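Local coordinates for heme utilization carrier protein (Escherichia coli O157:H7, PDB 2OVI) that binds heme and probably serves as an intracellular carrier in bacterial heme uptake and utilization, at residues 28-33 against 123-128; 34-39 against 108-113; 52-57 against 75-80; 60-65 against 131-136. One frame throughout, in Å; residues are numbered along the deposited sequence.

Interaction 1 of 4, residues 28-33 against 123-128; sequences TLLEVV and LFFNKE
Leu30 lays its CD2 methyl over one face of the Phe125 ring, 3.8 Å from the ring centroid and only 8° off the normal, a centred CH-pi contact. With CG anti to the backbone N (chi1 -172°), the leucine chain runs past the phenyl so that CB lies against the CD2-CE2 side of the ring while the methyl reaches its middle. The helix backbone joins in: Leu30 N is 3.4 Å from Phe125 CE2.

Further apolar contacts gather beside the ring. Leu29 CB meets its edge in the ring plane, and Val33, one turn further along the helix, comes from the direction opposite to the phenylalanine and brings CG2 to 3.9 Å from Phe125 CZ. A separate pair is Leu29 CD1 with Leu123 CD2 at 3.6 Å, the two leucines crossing at about a right angle. Leu18 of helix 18-24 packs on both Leu29 and Val33.

Within the helix segment the side-chain hydrogen bond lies at its start. Thr28 is the N-cap: its OG1 accepts from Glu31 N at 3.1 Å, nearly straight at 162°, while CG2 of the same residue rests 3.4 Å from Glu128 O.

No hydrogen bond links the two segments, although Leu30 has a backbone bond with Gly129 just beyond. Between helix 29-33 and strand 123-125 the contact is therefore apolar, centred on Phe125 with Leu123 beside it, and the capping bond satisfies the helix end rather than joining the two elements.

Interaction 2 of 4, residues 34-39 against 108-113; sequences RNLPSS and ALIERK
Leu36 and Ile110 form the first shell. The CD1 branch of Leu36 meets Ile110 CB at 3.8 Å and touches its CG2 and CD1 as well, the two side chains crossing at about a right angle. The other branch, CD2, lies 4.1 Å from Arg112 NH2, approaching the guanidinium obliquely. Ser39 adds its CB, 3.5 Å from Ile110 CG2, so that this one methyl touches both Leu36 and Ser39.

Water and a turn position these groups. One water donates to Pro37 O at 2.7 Å and to Glu111 O at 2.6 Å, bridging the loop and the strand without a direct hydrogen bond; a second donates to Ser38 O and, weakly, to Leu109 O. The loop bends through a type II beta turn closed by Ser39 N to Leu36 O at 3.3 Å, with Ser38 at the positive phi (63°) such a turn needs. Ser39 OG is turned back to the carbonyl of Val33, tying the turn to the preceding helix.

Beyond Ser39 the chain enters strand 40-43, whose Thr40 pairs with Leu109 at this edge of the six-stranded sheet. Leu18 of helix 18-24 touches Leu36, Ile110 and Arg112, while Leu109 and Glu111 meet Phe153 of helix 147-160.

Interaction 3 of 4, residues 52-57 against 75-80; sequences DTVCEW and GELPSG
Cys55 reaches across to the backbone of the facing loop, its SG lying 3.4 Å from Pro78 O and 3.8 Å from Ser79 CA. Its first torsion (chi1 -83°) sets the sulfur beside the cysteine's own backbone N, anti to the carbonyl carbon, and from there it also comes 4.1 Å from Leu77 CD2. The cysteine's share of the contact is made chiefly by its sulfur, against the 77-79 backbone. The Pro78 carbonyl has a hydrogen-bond partner in Trp51 NE1, from the same helix as Cys55.

Leu77 points its side chain at the helix. With CG opposite the backbone N (chi1 -169°), it directs the CD2 branch to Cys55 SG, while Thr62 and Ile135 of the large sheet also pack on this leucine. The same branch is modelled too close to a methyl of Val54, so the details of that approach are doubtful.

This is the point where the end of helix 47-55 packs against the connection between the two antiparallel sheets: the chain turns a corner at Gly75, whose phi of 152° suits glycine, and proceeds to strand 80-83.

Two waters span the contact. One donates to Val54 O at 2.7 Å and accepts from Leu77 N at 2.8 Å. The other donates to Asp52 OD2 at 2.6 Å and accepts from Gly80 N at 3.3 Å. Ser79 OG turns elsewhere, bonding to Arg90 NE.

Interaction 4 of 4, residues 60-65 against 131-136; sequences VTTLVH and AMLKIF
Leu133 brings its CD1 methyl against both Val64 and Leu63: Leu133 CD1 to Val64 CG2 is a tight 3.3 Å. The same Leu133 CD1 lies 3.4 Å from Leu63 O. Its CG lies anti to the backbone N (chi1 -168°), a setting that carries the branch across toward strand 60-65, where Thr62 CG2 lies against it as well. Leu71 of the second subunit packs on both Val64 and Leu133. Thr62 and Ile135 are a non-hydrogen-bonded pair on one face, their side chains running side by side in the same direction. Ile135 CG2 also abuts Val60 CG2 at 3.7 Å, so isoleucine occupies the dip between Val60 and Thr62. Leu77 packs on this face.

The other face carries Thr61, Leu63, Lys134 and Phe136. Leu63 crosses diagonally to bring CD1 to 4.1 Å from Phe136 CE1, while Thr61 O lies near the ring plane at its edge. Lys134 extends away to a salt bridge with Glu19.

The backbones pair antiparallel at 159°. Thr61 and Phe136 exchange two hydrogen bonds, Thr61 N to Phe136 O at 3.0 Å being almost straight (176°); Leu63 and Lys134 exchange two more. A classic beta bulge, Met132 and Leu133 opposite Phe124, interrupts the second strand. Four backbone bonds thus set the register of a two-sided pairing, with Val60, Thr62 and Ile135 buried on one face and a mixed polar and apolar surface on the other.

Overall arrangement
Interactions 1, 2 and 4 share the six-stranded antiparallel sheet, on strands 117-125, 106-114 and 131-137 with 59-65. Interactions 1 and 2, centres about 12 Å apart, touch through neighbouring strands and through helix 29-34 and its following loop; interactions 1 and 4, centres about 13 Å apart, are joined by strand pairing. Interaction 3 sits across the chain's centre from interactions 1 and 2, centres about 22 Å apart, but meets interaction 4 through Gly75 and Leu77. Along the chain, 28-33, 34-39, 52-57 and 60-65 come first, so a helix and its loop, a second helix and a strand meet later strands of this heme-binding fold and, in interaction 3, the loop between its two sheets.

Interaction 1 of 4, residues 28-33 against 123-128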
loop_
_atom_site.group_PDB
_atom_site.type_symbol
_atom_site.label_atom_id
_atom_site.label_comp_id
_atom_site.label_asym_id
_atom_site.label_seq_id
_atom_site.Cartn_x
_atom_site.Cartn_y
_atom_site.Cartn_z
ATOM N N THR A 28 18.401 -8.199 8.049
ATOM C CA THR A 28 17.418 -7.270 7.519
ATOM C C THR A 28 17.533 -7.137 5.982
ATOM O O THR A 28 18.548 -7.496 5.397
ATOM C CB THR A 28 17.652 -5.839 8.102
ATOM O OG1 THR A 28 18.931 -5.373 7.649
ATOM C CG2 THR A 28 17.648 -5.853 9.600
ATOM N N LEU A 29 16.484 -6.591 5.358
ATOM C CA LEU A 29 16.475 -6.345 3.927
ATOM C C LEU A 29 17.665 -5.416 3.625
ATOM O O LEU A 29 18.353 -5.577 2.643
ATOM C CB LEU A 29 15.188 -5.592 3.507
ATOM C CG LEU A 29 14.607 -5.823 2.104
ATOM C CD1 LEU A 29 13.842 -4.572 1.639
ATOM C CD2 LEU A 29 15.664 -6.243 1.109
ATOM N N LEU A 30 17.899 -4.432 4.490
ATOM C CA LEU A 30 19.028 -3.504 4.281
ATOM C C LEU A 30 20.383 -4.244 4.211
ATOM O O LEU A 30 21.198 -3.983 3.344
ATOM C CB LEU A 30 19.037 -2.461 5.405
ATOM C CG LEU A 30 19.972 -1.235 5.410
ATOM C CD1 LEU A 30 21.287 -1.636 5.876
ATOM C CD2 LEU A 30 20.052 -0.594 4.032
ATOM N N GLU A 31 20.644 -5.159 5.129
ATOM C CA GLU A 31 21.930 -5.832 5.045
ATOM C C GLU A 31 22.062 -6.686 3.782
ATOM O O GLU A 31 23.145 -6.825 3.234
ATOM C CB GLU A 31 22.167 -6.646 6.305
ATOM C CG GLU A 31 22.082 -5.706 7.549
ATOM C CD GLU A 31 23.005 -4.460 7.409
ATOM O OE1 GLU A 31 22.538 -3.294 7.526
ATOM O OE2 GLU A 31 24.219 -4.675 7.173
ATOM N N VAL A 32 20.964 -7.248 3.317
ATOM C CA VAL A 32 21.043 -8.025 2.095
ATOM C C VAL A 32 21.389 -7.040 0.931
ATOM O O VAL A 32 22.344 -7.297 0.159
ATOM C CB VAL A 32 19.706 -8.764 1.778
ATOM C CG1 VAL A 32 19.740 -9.333 0.345
ATOM C CG2 VAL A 32 19.481 -9.918 2.755
ATOM N N VAL A 33 20.693 -5.885 0.826
ATOM C CA VAL A 33 20.996 -5.022 -0.326
ATOM C C VAL A 33 22.386 -4.431 -0.226
ATOM O O VAL A 33 23.066 -4.231 -1.233
ATOM C CB VAL A 33 19.926 -3.881 -0.593
ATOM C CG1 VAL A 33 18.521 -4.426 -0.386
ATOM C CG2 VAL A 33 20.270 -2.633 0.142
ATOM N N LEU A 123 14.922 1.640 -3.015
ATOM C CA LEU A 123 14.324 1.223 -1.728
ATOM C C LEU A 123 14.531 2.277 -0.673
ATOM O O LEU A 123 15.631 2.761 -0.502
ATOM C CB LEU A 123 14.891 -0.103 -1.222
ATOM C CG LEU A 123 14.384 -1.347 -1.969
ATOM C CD1 LEU A 123 15.049 -1.398 -3.298
ATOM C CD2 LEU A 123 14.718 -2.634 -1.227
ATOM N N PHE A 124 13.438 2.650 0.003
ATOM C CA PHE A 124 13.480 3.656 1.095
ATOM C C PHE A 124 13.334 2.839 2.393
ATOM O O PHE A 124 12.286 2.177 2.632
ATOM C CB PHE A 124 12.320 4.613 0.983
ATOM C CG PHE A 124 12.359 5.455 -0.265
ATOM C CD1 PHE A 124 11.827 4.966 -1.464
ATOM C CD2 PHE A 124 12.928 6.726 -0.223
ATOM C CE1 PHE A 124 11.875 5.786 -2.661
ATOM C CE2 PHE A 124 12.999 7.543 -1.372
ATOM C CZ PHE A 124 12.465 7.069 -2.597
ATOM N N PHE A 125 14.358 2.907 3.241
ATOM C CA PHE A 125 14.345 2.082 4.477
ATOM C C PHE A 125 14.061 2.847 5.771
ATOM O O PHE A 125 14.460 3.994 5.901
ATOM C CB PHE A 125 15.726 1.410 4.686
ATOM C CG PHE A 125 16.060 0.366 3.650
ATOM C CD1 PHE A 125 16.695 0.717 2.436
ATOM C CD2 PHE A 125 15.821 -0.981 3.910
ATOM C CE1 PHE A 125 17.073 -0.257 1.514
ATOM C CE2 PHE A 125 16.206 -1.947 2.992
ATOM C CZ PHE A 125 16.834 -1.576 1.775
ATOM N N ASN A 126 13.391 2.196 6.726
ATOM C CA ASN A 126 13.229 2.820 8.039
ATOM C C ASN A 126 14.475 2.296 8.860
ATOM O O ASN A 126 15.274 1.459 8.352
ATOM C CB ASN A 126 11.883 2.418 8.706
ATOM C CG ASN A 126 11.681 0.908 8.801
ATOM O OD1 ASN A 126 10.541 0.447 8.728
ATOM N ND2 ASN A 126 12.760 0.136 8.941
ATOM N N LYS A 127 14.632 2.751 10.106
ATOM C CA LYS A 127 15.790 2.332 10.922
ATOM C C LYS A 127 15.892 0.832 11.222
ATOM O O LYS A 127 16.969 0.305 11.458
ATOM C CB LYS A 127 15.826 3.129 12.266
ATOM C CG LYS A 127 14.639 2.867 13.205
ATOM C CD LYS A 127 14.836 3.656 14.512
ATOM C CE LYS A 127 13.776 3.298 15.542
ATOM N NZ LYS A 127 12.396 3.431 14.991
ATOM N N GLU A 128 14.772 0.122 11.212
ATOM C CA GLU A 128 14.876 -1.292 11.504
ATOM C C GLU A 128 15.451 -1.986 10.292
ATOM O O GLU A 128 15.634 -3.192 10.324
ATOM C CB GLU A 128 13.517 -1.904 11.869
ATOM C CG GLU A 128 12.947 -1.455 13.187
ATOM C CD GLU A 128 11.780 -0.483 13.014
ATOM O OE1 GLU A 128 11.996 0.711 12.654
ATOM O OE2 GLU A 128 10.626 -0.939 13.226
#

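Interaction 2 of 4, residues 34-39 against 108-113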
loop_
_atom_site.group_PDB
_atom_site.type_symbol
_atom_site.label_atom_id
_atom_site.label_comp_id
_atom_site.label_asym_id
_atom_site.label_seq_id
_atom_site.Cartn_x
_atom_site.Cartn_y
_atom_site.Cartn_z
ATOM N N ARG A 34 22.838 -4.229 0.997
ATOM C CA ARG A 34 24.167 -3.672 1.223
ATOM C C ARG A 34 25.185 -4.654 0.659
ATOM O O ARG A 34 26.225 -4.242 0.162
ATOM C CB ARG A 34 24.365 -3.445 2.715
ATOM C CG ARG A 34 25.462 -2.523 3.138
ATOM C CD ARG A 34 25.607 -2.513 4.688
ATOM N NE ARG A 34 24.697 -1.595 5.378
ATOM C CZ ARG A 34 24.789 -0.265 5.341
ATOM N NH1 ARG A 34 23.915 0.502 6.012
ATOM N NH2 ARG A 34 25.742 0.318 4.617
ATOM N N ASN A 35 24.887 -5.948 0.730
ATOM C CA ASN A 35 25.760 -6.958 0.178
ATOM C C ASN A 35 25.561 -7.374 -1.291
ATOM O O ASN A 35 26.266 -8.289 -1.757
ATOM C CB ASN A 35 25.719 -8.198 1.035
ATOM C CG ASN A 35 26.455 -7.999 2.324
ATOM O OD1 ASN A 35 25.885 -7.549 3.330
ATOM N ND2 ASN A 35 27.759 -8.286 2.298
ATOM N N LEU A 36 24.633 -6.742 -2.006
ATOM C CA LEU A 36 24.385 -7.059 -3.424
ATOM C C LEU A 36 25.483 -6.480 -4.294
ATOM O O LEU A 36 25.959 -5.335 -4.074
ATOM C CB LEU A 36 23.078 -6.438 -3.948
ATOM C CG LEU A 36 21.713 -7.089 -3.963
ATOM C CD1 LEU A 36 20.881 -6.153 -4.860
ATOM C CD2 LEU A 36 21.709 -8.524 -4.519
ATOM N N PRO A 37 25.874 -7.211 -5.344
ATOM C CA PRO A 37 26.951 -6.596 -6.140
ATOM C C PRO A 37 26.501 -5.267 -6.715
ATOM O O PRO A 37 25.355 -5.118 -7.162
ATOM C CB PRO A 37 27.269 -7.658 -7.226
ATOM C CG PRO A 37 26.217 -8.749 -7.093
ATOM C CD PRO A 37 25.593 -8.614 -5.711
ATOM N N SER A 38 27.391 -4.286 -6.670
ATOM C CA SER A 38 27.116 -2.951 -7.224
ATOM C C SER A 38 25.970 -2.061 -6.649
ATOM O O SER A 38 25.671 -1.017 -7.242
ATOM C CB SER A 38 26.916 -3.074 -8.740
ATOM O OG SER A 38 28.079 -3.595 -9.356
ATOM N N SER A 39 25.341 -2.450 -5.541
ATOM C CA SER A 39 24.269 -1.630 -4.962
ATOM C C SER A 39 24.816 -0.291 -4.457
ATOM O O SER A 39 26.005 -0.164 -4.136
ATOM C CB SER A 39 23.610 -2.346 -3.757
ATOM O OG SER A 39 24.563 -2.469 -2.691
ATOM N N ALA A 108 18.426 3.016 -1.022
ATOM C CA ALA A 108 19.323 2.184 -1.850
ATOM C C ALA A 108 18.856 2.108 -3.304
ATOM O O ALA A 108 17.628 2.090 -3.592
ATOM C CB ALA A 108 19.500 0.686 -1.258
ATOM N N LEU A 109 19.838 2.090 -4.217
ATOM C CA LEU A 109 19.519 1.892 -5.627
ATOM C C LEU A 109 20.135 0.563 -5.958
ATOM O O LEU A 109 21.311 0.346 -5.705
ATOM C CB LEU A 109 20.088 2.982 -6.532
ATOM C CG LEU A 109 19.204 4.236 -6.634
ATOM C CD1 LEU A 109 19.337 4.973 -5.320
ATOM C CD2 LEU A 109 19.591 5.147 -7.857
ATOM N N ILE A 110 19.347 -0.366 -6.472
ATOM C CA ILE A 110 19.926 -1.650 -6.792
ATOM C C ILE A 110 19.470 -2.159 -8.153
ATOM O O ILE A 110 18.407 -1.771 -8.671
ATOM C CB ILE A 110 19.545 -2.738 -5.797
ATOM C CG1 ILE A 110 18.037 -2.910 -5.810
ATOM C CG2 ILE A 110 20.175 -2.450 -4.427
ATOM C CD1 ILE A 110 17.548 -4.181 -5.071
ATOM N N GLU A 111 20.276 -3.076 -8.688
ATOM C CA GLU A 111 19.980 -3.730 -9.961
ATOM C C GLU A 111 20.309 -5.237 -9.818
ATOM O O GLU A 111 21.333 -5.614 -9.263
ATOM C CB GLU A 111 20.831 -3.100 -11.092
ATOM C CG GLU A 111 20.454 -1.734 -11.434
ATOM C CD GLU A 111 21.508 -1.051 -12.268
ATOM O OE1 GLU A 111 22.444 -0.471 -11.672
ATOM O OE2 GLU A 111 21.404 -1.087 -13.514
ATOM N N ARG A 112 19.432 -6.088 -10.318
ATOM C CA ARG A 112 19.645 -7.525 -10.230
ATOM C C ARG A 112 18.651 -8.196 -11.176
ATOM O O ARG A 112 17.654 -7.602 -11.587
ATOM C CB ARG A 112 19.395 -8.030 -8.786
ATOM C CG ARG A 112 17.941 -7.782 -8.293
ATOM C CD ARG A 112 17.742 -8.136 -6.806
ATOM N NE ARG A 112 16.926 -9.334 -6.601
ATOM C CZ ARG A 112 17.418 -10.531 -6.360
ATOM N NH1 ARG A 112 16.593 -11.538 -6.206
ATOM N NH2 ARG A 112 18.731 -10.719 -6.254
ATOM N N LYS A 113 18.927 -9.445 -11.504
ATOM C CA LYS A 113 18.053 -10.194 -12.370
ATOM C C LYS A 113 17.132 -10.881 -11.375
ATOM O O LYS A 113 17.575 -11.294 -10.307
ATOM C CB LYS A 113 18.875 -11.211 -13.173
ATOM C CG LYS A 113 18.210 -11.705 -14.440
ATOM C CD LYS A 113 19.062 -12.746 -15.166
ATOM C CE LYS A 113 18.372 -13.246 -16.446
ATOM N NZ LYS A 113 18.166 -12.178 -17.508
HETATM O O HOH W 1 23.302 -6.668 -7.888
HETATM O O HOH W 2 23.847 1.319 -7.721
#

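Interaction 3 of 4, residues 52-57 against 75-80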
loop_
_atom_site.group_PDB
_atom_site.type_symbol
_atom_site.label_atom_id
_atom_site.label_comp_id
_atom_site.label_asym_id
_atom_site.label_seq_id
_atom_site.Cartn_x
_atom_site.Cartn_y
_atom_site.Cartn_z
ATOM N N ASP A 52 12.909 13.907 -5.979
ATOM C CA ASP A 52 12.682 14.936 -7.026
ATOM C C ASP A 52 13.277 14.470 -8.358
ATOM O O ASP A 52 12.744 14.793 -9.430
ATOM C CB ASP A 52 13.325 16.297 -6.650
ATOM C CG ASP A 52 12.678 16.949 -5.404
ATOM O OD1 ASP A 52 13.273 17.881 -4.838
ATOM O OD2 ASP A 52 11.585 16.511 -4.996
ATOM N N THR A 53 14.366 13.686 -8.289
ATOM C CA THR A 53 14.965 13.177 -9.522
ATOM C C THR A 53 14.011 12.180 -10.165
ATOM O O THR A 53 13.675 12.313 -11.344
ATOM C CB THR A 53 16.295 12.548 -9.264
ATOM O OG1 THR A 53 17.165 13.534 -8.721
ATOM C CG2 THR A 53 16.909 11.992 -10.616
ATOM N N VAL A 54 13.512 11.215 -9.392
ATOM C CA VAL A 54 12.607 10.224 -9.997
ATOM C C VAL A 54 11.286 10.811 -10.467
ATOM O O VAL A 54 10.632 10.221 -11.363
ATOM C CB VAL A 54 12.322 9.044 -9.060
ATOM C CG1 VAL A 54 13.657 8.426 -8.565
ATOM C CG2 VAL A 54 11.565 9.522 -7.885
ATOM N N CYS A 55 10.873 11.939 -9.865
ATOM C CA CYS A 55 9.632 12.584 -10.295
ATOM C C CYS A 55 9.709 13.009 -11.756
ATOM O O CYS A 55 8.687 13.180 -12.389
ATOM C CB CYS A 55 9.325 13.854 -9.470
ATOM S SG CYS A 55 8.534 13.313 -8.006
ATOM N N GLU A 56 10.917 13.178 -12.268
ATOM C CA GLU A 56 11.099 13.601 -13.661
ATOM C C GLU A 56 11.241 12.431 -14.657
ATOM O O GLU A 56 11.403 12.676 -15.833
ATOM C CB GLU A 56 12.368 14.449 -13.795
ATOM C CG GLU A 56 12.473 15.625 -12.827
ATOM C CD GLU A 56 11.514 16.763 -13.147
ATOM O OE1 GLU A 56 10.314 16.499 -13.421
ATOM O OE2 GLU A 56 11.962 17.941 -13.114
ATOM N N TRP A 57 11.181 11.179 -14.189
ATOM C CA TRP A 57 11.410 10.034 -15.072
ATOM C C TRP A 57 10.234 9.443 -15.830
ATOM O O TRP A 57 10.399 8.520 -16.628
ATOM C CB TRP A 57 12.057 8.886 -14.301
ATOM C CG TRP A 57 13.416 9.130 -13.763
ATOM C CD1 TRP A 57 14.240 10.199 -13.993
ATOM C CD2 TRP A 57 14.133 8.248 -12.912
ATOM N NE1 TRP A 57 15.429 10.027 -13.334
ATOM C CE2 TRP A 57 15.399 8.828 -12.674
ATOM C CE3 TRP A 57 13.831 6.999 -12.335
ATOM C CZ2 TRP A 57 16.374 8.221 -11.846
ATOM C CZ3 TRP A 57 14.784 6.394 -11.503
ATOM C CH2 TRP A 57 16.050 7.015 -11.279
ATOM N N GLY A 75 2.628 4.758 -12.776
ATOM C CA GLY A 75 2.291 6.124 -13.193
ATOM C C GLY A 75 3.464 7.009 -12.821
ATOM O O GLY A 75 4.417 6.527 -12.186
ATOM N N GLU A 76 3.430 8.276 -13.193
ATOM C CA GLU A 76 4.539 9.139 -12.841
ATOM C C GLU A 76 4.536 9.303 -11.326
ATOM O O GLU A 76 3.487 9.287 -10.706
ATOM C CB GLU A 76 4.412 10.468 -13.549
ATOM C CG GLU A 76 4.337 10.270 -15.046
ATOM C CD GLU A 76 4.291 11.577 -15.762
ATOM O OE1 GLU A 76 3.415 12.391 -15.412
ATOM O OE2 GLU A 76 5.124 11.795 -16.665
ATOM N N LEU A 77 5.714 9.410 -10.734
ATOM C CA LEU A 77 5.790 9.514 -9.279
ATOM C C LEU A 77 5.254 10.905 -8.909
ATOM O O LEU A 77 5.720 11.893 -9.439
ATOM C CB LEU A 77 7.250 9.372 -8.786
ATOM C CG LEU A 77 7.412 9.202 -7.260
ATOM C CD1 LEU A 77 6.860 7.815 -6.857
ATOM C CD2 LEU A 77 8.842 9.376 -6.812
ATOM N N PRO A 78 4.247 10.980 -8.021
ATOM C CA PRO A 78 3.757 12.325 -7.672
ATOM C C PRO A 78 4.821 13.153 -6.916
ATOM O O PRO A 78 5.700 12.603 -6.237
ATOM C CB PRO A 78 2.458 12.056 -6.875
ATOM C CG PRO A 78 2.498 10.601 -6.501
ATOM C CD PRO A 78 3.408 9.895 -7.476
ATOM N N SER A 79 4.823 14.467 -7.135
ATOM C CA SER A 79 5.770 15.348 -6.454
ATOM C C SER A 79 5.268 15.423 -4.990
ATOM O O SER A 79 4.130 15.035 -4.708
ATOM C CB SER A 79 5.746 16.743 -7.075
ATOM O OG SER A 79 4.468 17.331 -6.912
ATOM N N GLY A 80 6.092 15.910 -4.076
ATOM C CA GLY A 80 5.650 15.982 -2.678
ATOM C C GLY A 80 6.286 17.136 -1.959
ATOM O O GLY A 80 7.207 17.758 -2.502
HETATM O O HOH W 3 9.005 16.464 -5.417
HETATM O O HOH W 4 8.110 9.751 -12.212
#

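Interaction 4 of 4, residues 60-65 against 131-136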
loop_
_atom_site.group_PDB
_atom_site.type_symbol
_atom_site.label_atom_id
_atom_site.label_comp_id
_atom_site.label_asym_id
_atom_site.label_seq_id
_atom_site.Cartn_x
_atom_site.Cartn_y
_atom_site.Cartn_z
ATOM N N VAL A 60 6.663 4.870 -13.501
ATOM C CA VAL A 60 7.347 3.945 -12.629
ATOM C C VAL A 60 6.300 3.221 -11.804
ATOM O O VAL A 60 5.102 3.545 -11.826
ATOM C CB VAL A 60 8.388 4.668 -11.685
ATOM C CG1 VAL A 60 9.458 5.406 -12.557
ATOM C CG2 VAL A 60 7.736 5.683 -10.813
ATOM N N THR A 61 6.749 2.230 -11.074
ATOM C CA THR A 61 5.859 1.493 -10.222
ATOM C C THR A 61 6.251 1.685 -8.751
ATOM O O THR A 61 7.364 1.373 -8.322
ATOM C CB THR A 61 5.883 0.011 -10.576
ATOM O OG1 THR A 61 5.424 -0.091 -11.923
ATOM C CG2 THR A 61 4.977 -0.801 -9.624
ATOM N N THR A 62 5.302 2.212 -7.988
ATOM C CA THR A 62 5.508 2.444 -6.586
ATOM C C THR A 62 4.829 1.298 -5.854
ATOM O O THR A 62 3.655 0.958 -6.114
ATOM C CB THR A 62 4.947 3.824 -6.203
ATOM O OG1 THR A 62 5.610 4.814 -6.984
ATOM C CG2 THR A 62 5.221 4.105 -4.702
ATOM N N LEU A 63 5.544 0.719 -4.903
ATOM C CA LEU A 63 5.025 -0.434 -4.224
ATOM C C LEU A 63 5.151 -0.345 -2.723
ATOM O O LEU A 63 6.174 0.131 -2.221
ATOM C CB LEU A 63 5.800 -1.668 -4.721
ATOM C CG LEU A 63 5.488 -3.069 -4.213
ATOM C CD1 LEU A 63 5.968 -4.049 -5.258
ATOM C CD2 LEU A 63 6.144 -3.360 -2.855
ATOM N N VAL A 64 4.098 -0.792 -2.028
ATOM C CA VAL A 64 4.092 -0.844 -0.576
ATOM C C VAL A 64 3.881 -2.323 -0.284
ATOM O O VAL A 64 3.000 -2.933 -0.840
ATOM C CB VAL A 64 2.930 -0.010 0.050
ATOM C CG1 VAL A 64 2.795 -0.296 1.538
ATOM C CG2 VAL A 64 3.260 1.438 -0.064
ATOM N N HIS A 65 4.703 -2.875 0.590
ATOM C CA HIS A 65 4.643 -4.295 0.938
ATOM C C HIS A 65 4.333 -4.416 2.421
ATOM O O HIS A 65 5.047 -3.876 3.277
ATOM C CB HIS A 65 5.982 -4.957 0.650
ATOM C CG HIS A 65 6.029 -6.416 0.987
ATOM N ND1 HIS A 65 5.640 -7.401 0.099
ATOM C CD2 HIS A 65 6.424 -7.064 2.113
ATOM C CE1 HIS A 65 5.792 -8.586 0.664
ATOM N NE2 HIS A 65 6.264 -8.411 1.887
ATOM N N ALA A 131 12.008 -2.096 4.249
ATOM C CA ALA A 131 11.544 -1.083 3.293
ATOM C C ALA A 131 10.214 -0.421 3.583
ATOM O O ALA A 131 9.179 -1.065 3.625
ATOM C CB ALA A 131 11.490 -1.676 1.887
ATOM N N MET A 132 10.256 0.894 3.721
ATOM C CA MET A 132 9.059 1.698 3.939
ATOM C C MET A 132 8.277 1.681 2.618
ATOM O O MET A 132 7.064 1.549 2.589
ATOM C CB MET A 132 9.448 3.165 4.204
ATOM C CG MET A 132 10.332 3.375 5.441
ATOM S SD MET A 132 10.824 5.097 5.577
ATOM C CE MET A 132 9.492 5.720 4.529
ATOM N N LEU A 133 9.005 1.826 1.519
ATOM C CA LEU A 133 8.405 1.954 0.175
ATOM C C LEU A 133 9.443 1.516 -0.853
ATOM O O LEU A 133 10.641 1.555 -0.575
ATOM C CB LEU A 133 8.110 3.469 -0.068
ATOM C CG LEU A 133 7.243 3.864 -1.271
ATOM C CD1 LEU A 133 5.843 3.317 -1.009
ATOM C CD2 LEU A 133 7.208 5.404 -1.471
ATOM N N LYS A 134 8.991 1.114 -2.041
ATOM C CA LYS A 134 9.902 0.761 -3.096
ATOM C C LYS A 134 9.419 1.380 -4.403
ATOM O O LYS A 134 8.201 1.528 -4.623
ATOM C CB LYS A 134 9.952 -0.753 -3.320
ATOM C CG LYS A 134 10.462 -1.562 -2.175
ATOM C CD LYS A 134 10.604 -3.040 -2.611
ATOM C CE LYS A 134 10.730 -3.912 -1.362
ATOM N NZ LYS A 134 11.155 -5.303 -1.672
ATOM N N ILE A 135 10.355 1.759 -5.267
ATOM C CA ILE A 135 9.966 2.266 -6.589
ATOM C C ILE A 135 10.822 1.429 -7.589
ATOM O O ILE A 135 12.074 1.306 -7.431
ATOM C CB ILE A 135 10.324 3.697 -6.835
ATOM C CG1 ILE A 135 9.685 4.673 -5.818
ATOM C CG2 ILE A 135 9.930 4.033 -8.306
ATOM C CD1 ILE A 135 8.231 4.733 -5.866
ATOM N N PHE A 136 10.154 0.899 -8.604
ATOM C CA PHE A 136 10.772 0.052 -9.665
ATOM C C PHE A 136 10.683 0.788 -10.983
ATOM O O PHE A 136 9.662 1.402 -11.294
ATOM C CB PHE A 136 10.027 -1.287 -9.830
ATOM C CG PHE A 136 10.265 -2.232 -8.705
ATOM C CD1 PHE A 136 9.476 -2.184 -7.559
ATOM C CD2 PHE A 136 11.307 -3.149 -8.764
ATOM C CE1 PHE A 136 9.715 -3.028 -6.491
ATOM C CE2 PHE A 136 11.569 -4.009 -7.691
ATOM C CZ PHE A 136 10.765 -3.951 -6.547
HETATM O O HOH W 5 6.655 -1.168 2.072
#